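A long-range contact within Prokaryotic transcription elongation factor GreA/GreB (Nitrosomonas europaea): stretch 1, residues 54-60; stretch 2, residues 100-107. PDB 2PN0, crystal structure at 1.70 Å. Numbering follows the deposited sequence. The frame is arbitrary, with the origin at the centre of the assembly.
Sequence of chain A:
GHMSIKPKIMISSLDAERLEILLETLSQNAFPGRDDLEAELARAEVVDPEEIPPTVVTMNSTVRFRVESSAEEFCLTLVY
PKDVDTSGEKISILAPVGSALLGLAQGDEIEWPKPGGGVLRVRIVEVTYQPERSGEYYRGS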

# COMPACT_ATOMS: atom_id res chain seq x y z
N PRO A 54 -9.10 -10.50 20.37
CA PRO A 54 -7.84 -10.96 19.73
C PRO A 54 -7.91 -11.06 18.20
O PRO A 54 -6.88 -11.10 17.54
CB PRO A 54 -7.61 -12.36 20.34
CG PRO A 54 -8.93 -12.75 20.94
CD PRO A 54 -9.60 -11.48 21.36
N THR A 55 -9.12 -11.08 17.67
CA THR A 55 -9.34 -11.20 16.23
C THR A 55 -9.41 -9.86 15.52
O THR A 55 -9.53 -9.84 14.28
CB THR A 55 -10.66 -11.89 15.95
OG1 THR A 55 -11.68 -11.25 16.75
CG2 THR A 55 -10.59 -13.38 16.27
N VAL A 56 -9.37 -8.76 16.28
CA VAL A 56 -9.40 -7.38 15.72
C VAL A 56 -7.99 -6.85 15.45
O VAL A 56 -7.10 -6.98 16.30
CB VAL A 56 -10.22 -6.40 16.65
CG1 VAL A 56 -10.02 -4.91 16.24
CG2 VAL A 56 -11.68 -6.77 16.65
N VAL A 57 -7.79 -6.24 14.27
CA VAL A 57 -6.49 -5.67 13.88
C VAL A 57 -6.23 -4.35 14.60
O VAL A 57 -6.96 -3.38 14.43
CB VAL A 57 -6.41 -5.44 12.35
CG1 VAL A 57 -5.03 -4.85 11.99
CG2 VAL A 57 -6.57 -6.77 11.62
N THR A 58 -5.18 -4.34 15.42
CA THR A 58 -4.75 -3.16 16.14
C THR A 58 -3.38 -2.75 15.64
O THR A 58 -2.72 -3.48 14.90
CB THR A 58 -4.70 -3.41 17.66
OG1 THR A 58 -3.79 -4.50 17.94
CG2 THR A 58 -6.07 -3.77 18.15
N MSE A 59 -2.91 -1.59 16.05
CA MSE A 59 -1.50 -1.24 15.79
C MSE A 59 -0.62 -2.39 16.33
O MSE A 59 -0.91 -2.96 17.41
CB MSE A 59 -1.15 0.10 16.44
CG MSE A 59 -1.90 1.32 15.84
SE MSE A 59 -1.66 1.46 13.87
CE MSE A 59 0.28 1.48 13.84
N ASN A 60 0.43 -2.73 15.57
CA ASN A 60 1.39 -3.78 15.93
C ASN A 60 0.87 -5.22 15.88
O ASN A 60 1.57 -6.14 16.34
CB ASN A 60 2.11 -3.45 17.26
CG ASN A 60 2.96 -2.20 17.15
OD1 ASN A 60 3.78 -2.10 16.25
ND2 ASN A 60 2.79 -1.25 18.10
N ALA A 100 -5.99 1.05 5.78
CA ALA A 100 -7.30 0.37 5.83
C ALA A 100 -7.30 -0.86 6.75
O ALA A 100 -8.38 -1.41 7.06
CB ALA A 100 -7.71 -0.07 4.39
N LEU A 101 -6.13 -1.34 7.16
CA LEU A 101 -6.11 -2.59 7.95
C LEU A 101 -6.60 -2.38 9.38
O LEU A 101 -7.17 -3.29 9.97
CB LEU A 101 -4.69 -3.23 8.01
CG LEU A 101 -4.17 -3.88 6.74
CD1 LEU A 101 -2.70 -4.38 6.96
CD2 LEU A 101 -5.08 -5.05 6.27
N LEU A 102 -6.35 -1.20 9.93
CA LEU A 102 -6.66 -0.91 11.34
C LEU A 102 -8.15 -1.11 11.50
O LEU A 102 -8.94 -0.61 10.72
CB LEU A 102 -6.30 0.53 11.66
CG LEU A 102 -6.51 0.93 13.12
CD1 LEU A 102 -5.52 0.15 14.01
CD2 LEU A 102 -6.38 2.47 13.23
N GLY A 103 -8.52 -1.88 12.50
CA GLY A 103 -9.94 -2.04 12.81
C GLY A 103 -10.64 -3.17 12.07
O GLY A 103 -11.78 -3.55 12.43
N LEU A 104 -9.98 -3.74 11.06
CA LEU A 104 -10.54 -4.91 10.38
C LEU A 104 -10.50 -6.12 11.36
O LEU A 104 -9.88 -6.04 12.45
CB LEU A 104 -9.76 -5.24 9.11
CG LEU A 104 -9.90 -4.18 8.03
CD1 LEU A 104 -9.24 -4.80 6.77
CD2 LEU A 104 -11.34 -3.83 7.79
N ALA A 105 -11.17 -7.20 10.99
CA ALA A 105 -11.19 -8.39 11.86
C ALA A 105 -10.91 -9.69 11.08
O ALA A 105 -11.08 -9.73 9.86
CB ALA A 105 -12.52 -8.50 12.56
N GLN A 106 -10.47 -10.73 11.80
CA GLN A 106 -10.29 -12.07 11.23
C GLN A 106 -11.53 -12.45 10.42
O GLN A 106 -12.67 -12.21 10.86
CB GLN A 106 -10.04 -13.10 12.36
CG GLN A 106 -9.53 -14.49 11.90
CD GLN A 106 -10.66 -15.42 11.41
OE1 GLN A 106 -11.84 -15.18 11.69
NE2 GLN A 106 -10.30 -16.45 10.64
N GLY A 107 -11.30 -12.99 9.22
CA GLY A 107 -12.39 -13.36 8.34
C GLY A 107 -12.71 -12.32 7.28
O GLY A 107 -13.33 -12.67 6.26

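Three backbone hydrogen bonds carry this contact, and no side chain donates or accepts in any of them. Gln 106 N gives its hydrogen to Thr 55 O at 2.8 Å, Val 57 N gives to Leu 104 O at 2.8 Å, and Gly 103 N gives to Val 57 O at 2.9 Å. The N-H...O angles are 159°, 178° and 163°, so all three bonds are well aimed and the middle one is almost straight. The order of the partners sets the register: as stretch 1 advances from Thr 55 to Val 57, stretch 2 runs back from Gln 106 to Gly 103, so the two chains pass antiparallel. Val 56 and Ala 105 form a single beta bridge, with Val 56 CA and Ala 105 CA 4.4 Å apart. The bonds accepted by Thr 55 O and donated by Val 57 N flank Val 56, which leaves that residue to face Ala 105 without a direct bond to it.

Around this bridge the carbonyls also meet CA hydrogens. Thr 55 O lies 3.3 Å from Ala 105 CA, and Leu 104 O lies 3.6 Å from Val 56 CA. With angles at the hydrogen of 130° and 136°, these are less direct than the N-H bonds, but each oxygen is one that already accepts such a bond, so the close approach of the two backbones costs no separate acceptor.

A type II turn from Leu 101 to Leu 104 shapes the other end of the contact. It is closed by Leu 104 N bonding to Leu 101 O at 3.0 Å, and it leaves Gly 103 N free to reach across to Val 57. Gly 103 sits at phi 89° and psi -12°, where a CB would be jammed against the carbonyl oxygen of Leu 102. The backbone angles by themselves therefore call for glycine; crowding from Val 57 is not needed to explain it.

Val 57 is the residue on which the apolar packing turns. It is buried, its CA-to-CB bond points toward stretch 2, and it has the largest area covered by the other stretch, 85 Å². Its CG1 packs 4.3 Å from Leu 101 CB and its CG2 packs 4.3 Å from Leu 104 CB, so the two methyls of the t rotamer meet two different leucines. Val 57 CB also comes within 3.3 Å of Leu 101 O, a snug fit against the turn.

Leu 102 reaches the contact by a different route. Its CA-to-CB bond points away, yet the end of the side chain comes nearer, placing CD1 3.8 Å from Val 57 O and 4.1 Å from SE of Met 59, a selenomethionine. The same CD1 is 3.7 Å from Met 59 N, so this methyl packs against backbone as well as side chain. At the exposed end, Thr 55 CB and Gln 106 CB approach to 3.8 Å beside their backbone bond, while the end of Gln 106 leads away.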